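Ribonuclease VapC (Klebsiella pneumoniae, PDB 7BY3) is probably the toxin of a toxin-antitoxin pair, a magnesium-dependent ribonuclease of the PIN-domain family. Local coordinates at residues 4-13 and 30-40. Numbering follows the deposited sequence.
Sequences GSALFDTNIL and WPPQNAISLIT
In the central parallel sheet of the PIN domain, strand 6-8 lies beside strand 35-37, the short segments running in the same general direction with their axes 43° apart. Ala35 bridges to Leu7 through both its polar backbone atoms: its N donates to Ala6 O (2.8 Å), and its O accepts from Phe8 N (2.8 Å). Beyond the bridge the strands are joined through water, one molecule linking Phe8 O, Ser37 N and Thr40 OG1. On one flank the edge of the Phe8 ring, led by CZ, points toward the face of the five-membered ring of Trp30 in an offset edge-to-face pair, planes at 85°, while Ala6 CB lies over one indole face, 3.4 Å above its plane and displaced toward the rim. Leu7 CG, anti to the backbone N (chi1 -177°), carries CD1 to within 3.7 Å of Ala35 CB. Where both strands turn into helices, Thr10 OG1 and Thr40 OG1 share a 2.9 Å hydrogen bond, and Leu13 CD1 packs on Ile36 CG2 (3.6 Å). Asp9, a predicted magnesium ligand near Asp90, accepts from Thr10 N through OD1, met from above the carboxylate plane, and its OD2 is hydrogen-bonded to Thr106 OG1. An acidic residue just after the first strand, at the N-cap of the following helix, is characteristic of the PIN-domain active site.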
loop_
_atom_site.group_PDB
_atom_site.type_symbol
_atom_site.label_atom_id
_atom_site.label_comp_id
_atom_site.label_asym_id
_atom_site.label_seq_id
_atom_site.Cartn_x
_atom_site.Cartn_y
_atom_site.Cartn_z
ATOM N N GLY B 4 10.491 -10.963 -20.141
ATOM C CA GLY B 4 9.655 -11.990 -19.548
ATOM C C GLY B 4 9.813 -12.071 -18.042
ATOM O O GLY B 4 9.894 -13.158 -17.472
ATOM N N SER B 5 9.867 -10.911 -17.396
ATOM C CA SER B 5 9.982 -10.856 -15.945
ATOM C C SER B 5 8.648 -11.191 -15.287
ATOM O O SER B 5 7.591 -11.079 -15.910
ATOM C CB SER B 5 10.473 -9.482 -15.497
ATOM O OG SER B 5 11.844 -9.312 -15.810
ATOM N N ALA B 6 8.702 -11.598 -14.023
ATOM C CA ALA B 6 7.529 -12.144 -13.356
ATOM C C ALA B 6 7.181 -11.445 -12.044
ATOM O O ALA B 6 8.055 -11.141 -11.232
ATOM C CB ALA B 6 7.737 -13.624 -13.111
ATOM N N LEU B 7 5.888 -11.197 -11.853
ATOM C CA LEU B 7 5.347 -10.763 -10.568
ATOM C C LEU B 7 4.421 -11.851 -10.036
ATOM O O LEU B 7 3.464 -12.240 -10.705
ATOM C CB LEU B 7 4.592 -9.437 -10.698
ATOM C CG LEU B 7 4.047 -8.857 -9.391
ATOM C CD1 LEU B 7 5.014 -7.848 -8.802
ATOM C CD2 LEU B 7 2.678 -8.233 -9.590
ATOM N N PHE B 8 4.704 -12.344 -8.836
ATOM C CA PHE B 8 3.953 -13.467 -8.285
ATOM C C PHE B 8 2.920 -13.036 -7.250
ATOM O O PHE B 8 3.232 -12.309 -6.309
ATOM C CB PHE B 8 4.911 -14.492 -7.677
ATOM C CG PHE B 8 5.614 -15.337 -8.700
ATOM C CD1 PHE B 8 6.828 -14.940 -9.230
ATOM C CD2 PHE B 8 5.051 -16.522 -9.140
ATOM C CE1 PHE B 8 7.472 -15.713 -10.177
ATOM C CE2 PHE B 8 5.690 -17.298 -10.085
ATOM C CZ PHE B 8 6.902 -16.893 -10.604
ATOM N N ASP B 9 1.687 -13.496 -7.441
ATOM C CA ASP B 9 0.587 -13.192 -6.534
ATOM C C ASP B 9 0.738 -13.969 -5.229
ATOM O O ASP B 9 1.462 -14.963 -5.166
ATOM C CB ASP B 9 -0.755 -13.509 -7.198
ATOM C CG ASP B 9 -1.928 -12.836 -6.507
ATOM O OD1 ASP B 9 -1.698 -12.061 -5.555
ATOM O OD2 ASP B 9 -3.082 -13.075 -6.923
ATOM N N THR B 10 0.056 -13.497 -4.192
ATOM C CA THR B 10 0.190 -14.033 -2.840
ATOM C C THR B 10 -0.059 -15.540 -2.738
ATOM O O THR B 10 0.657 -16.242 -2.024
ATOM C CB THR B 10 -0.773 -13.311 -1.870
ATOM O OG1 THR B 10 -0.627 -11.893 -2.016
ATOM C CG2 THR B 10 -0.482 -13.702 -0.430
ATOM N N ASN B 11 -1.064 -16.032 -3.456
ATOM C CA ASN B 11 -1.466 -17.433 -3.347
ATOM C C ASN B 11 -0.370 -18.420 -3.757
ATOM O O ASN B 11 -0.340 -19.556 -3.280
ATOM C CB ASN B 11 -2.731 -17.689 -4.177
ATOM C CG ASN B 11 -2.586 -17.246 -5.623
ATOM O OD1 ASN B 11 -2.995 -16.145 -5.991
ATOM N ND2 ASN B 11 -2.005 -18.106 -6.449
ATOM N N ILE B 12 0.528 -17.988 -4.635
ATOM C CA ILE B 12 1.608 -18.850 -5.100
ATOM C C ILE B 12 2.696 -18.985 -4.043
ATOM O O ILE B 12 3.187 -20.085 -3.786
ATOM C CB ILE B 12 2.222 -18.323 -6.402
ATOM C CG1 ILE B 12 1.176 -18.354 -7.512
ATOM C CG2 ILE B 12 3.432 -19.152 -6.802
ATOM C CD1 ILE B 12 1.705 -17.921 -8.838
ATOM N N LEU B 13 3.068 -17.864 -3.432
ATOM C CA LEU B 13 4.049 -17.874 -2.352
ATOM C C LEU B 13 3.552 -18.710 -1.177
ATOM O O LEU B 13 4.307 -19.494 -0.600
ATOM C CB LEU B 13 4.365 -16.449 -1.893
ATOM C CG LEU B 13 5.318 -15.627 -2.763
ATOM C CD1 LEU B 13 5.567 -14.276 -2.127
ATOM C CD2 LEU B 13 6.629 -16.358 -2.963
ATOM N N TRP B 30 10.166 -19.016 -14.277
ATOM C CA TRP B 30 10.474 -17.648 -14.672
ATOM C C TRP B 30 11.868 -17.232 -14.216
ATOM O O TRP B 30 12.342 -17.678 -13.172
ATOM C CB TRP B 30 9.417 -16.698 -14.111
ATOM C CG TRP B 30 8.042 -17.007 -14.616
ATOM C CD1 TRP B 30 7.172 -17.925 -14.109
ATOM C CD2 TRP B 30 7.384 -16.405 -15.735
ATOM N NE1 TRP B 30 6.010 -17.931 -14.841
ATOM C CE2 TRP B 30 6.115 -17.005 -15.846
ATOM C CE3 TRP B 30 7.743 -15.413 -16.651
ATOM C CZ2 TRP B 30 5.205 -16.647 -16.835
ATOM C CZ3 TRP B 30 6.837 -15.059 -17.633
ATOM C CH2 TRP B 30 5.584 -15.674 -17.717
ATOM N N PRO B 31 12.542 -16.386 -15.012
ATOM C CA PRO B 31 13.894 -15.949 -14.652
ATOM C C PRO B 31 13.928 -15.008 -13.449
ATOM O O PRO B 31 13.157 -14.050 -13.400
ATOM C CB PRO B 31 14.370 -15.227 -15.915
ATOM C CG PRO B 31 13.118 -14.721 -16.542
ATOM C CD PRO B 31 12.079 -15.772 -16.270
ATOM N N PRO B 32 14.828 -15.273 -12.491
ATOM C CA PRO B 32 15.113 -14.335 -11.401
ATOM C C PRO B 32 15.811 -13.100 -11.957
ATOM O O PRO B 32 16.451 -13.216 -13.002
ATOM C CB PRO B 32 16.039 -15.136 -10.479
ATOM C CG PRO B 32 16.662 -16.158 -11.369
ATOM C CD PRO B 32 15.603 -16.518 -12.366
ATOM N N GLN B 33 15.701 -11.945 -11.306
ATOM C CA GLN B 33 14.957 -11.767 -10.064
ATOM C C GLN B 33 13.481 -11.516 -10.341
ATOM O O GLN B 33 13.133 -10.665 -11.158
ATOM C CB GLN B 33 15.555 -10.601 -9.272
ATOM C CG GLN B 33 14.871 -10.274 -7.956
ATOM C CD GLN B 33 15.387 -8.977 -7.349
ATOM O OE1 GLN B 33 15.448 -7.946 -8.019
ATOM N NE2 GLN B 33 15.772 -9.029 -6.080
ATOM N N ASN B 34 12.612 -12.258 -9.664
ATOM C CA ASN B 34 11.181 -12.047 -9.823
ATOM C C ASN B 34 10.657 -11.099 -8.755
ATOM O O ASN B 34 11.399 -10.691 -7.861
ATOM C CB ASN B 34 10.435 -13.378 -9.778
ATOM C CG ASN B 34 10.692 -14.225 -11.007
ATOM O OD1 ASN B 34 10.730 -13.715 -12.128
ATOM N ND2 ASN B 34 10.883 -15.522 -10.803
ATOM N N ALA B 35 9.376 -10.760 -8.833
ATOM C CA ALA B 35 8.853 -9.681 -8.009
ATOM C C ALA B 35 7.564 -10.028 -7.279
ATOM O O ALA B 35 6.808 -10.903 -7.697
ATOM C CB ALA B 35 8.641 -8.440 -8.865
ATOM N N ILE B 36 7.336 -9.326 -6.173
ATOM C CA ILE B 36 6.063 -9.349 -5.466
ATOM C C ILE B 36 5.719 -7.939 -5.000
ATOM O O ILE B 36 6.602 -7.100 -4.833
ATOM C CB ILE B 36 6.078 -10.293 -4.244
ATOM C CG1 ILE B 36 7.234 -9.944 -3.305
ATOM C CG2 ILE B 36 6.160 -11.747 -4.678
ATOM C CD1 ILE B 36 7.171 -10.666 -1.981
ATOM N N SER B 37 4.431 -7.681 -4.809
ATOM C CA SER B 37 3.983 -6.416 -4.243
ATOM C C SER B 37 4.249 -6.382 -2.741
ATOM O O SER B 37 4.456 -7.422 -2.118
ATOM C CB SER B 37 2.494 -6.196 -4.523
ATOM O OG SER B 37 2.008 -5.051 -3.842
ATOM N N LEU B 38 4.260 -5.185 -2.166
ATOM C CA LEU B 38 4.343 -5.037 -0.717
ATOM C C LEU B 38 3.111 -5.648 -0.049
ATOM O O LEU B 38 3.180 -6.137 1.079
ATOM C CB LEU B 38 4.487 -3.562 -0.333
ATOM C CG LEU B 38 4.956 -3.241 1.089
ATOM C CD1 LEU B 38 6.172 -4.075 1.478
ATOM C CD2 LEU B 38 5.253 -1.756 1.222
ATOM N N ILE B 39 1.986 -5.614 -0.757
ATOM C CA ILE B 39 0.749 -6.231 -0.289
ATOM C C ILE B 39 0.943 -7.724 -0.057
ATOM O O ILE B 39 0.469 -8.276 0.935
ATOM C CB ILE B 39 -0.400 -6.014 -1.294
ATOM C CG1 ILE B 39 -0.791 -4.536 -1.335
ATOM C CG2 ILE B 39 -1.601 -6.881 -0.940
ATOM C CD1 ILE B 39 -2.169 -4.283 -1.882
ATOM N N THR B 40 1.653 -8.365 -0.977
ATOM C CA THR B 40 1.935 -9.790 -0.872
ATOM C C THR B 40 2.897 -10.074 0.279
ATOM O O THR B 40 2.710 -11.035 1.023
ATOM C CB THR B 40 2.514 -10.344 -2.190
ATOM O OG1 THR B 40 1.510 -10.289 -3.211
ATOM C CG2 THR B 40 2.962 -11.783 -2.020
HETATM O O HOH W 1 13.169 -11.486 -14.156
HETATM O O HOH W 2 2.531 -9.460 -5.764
#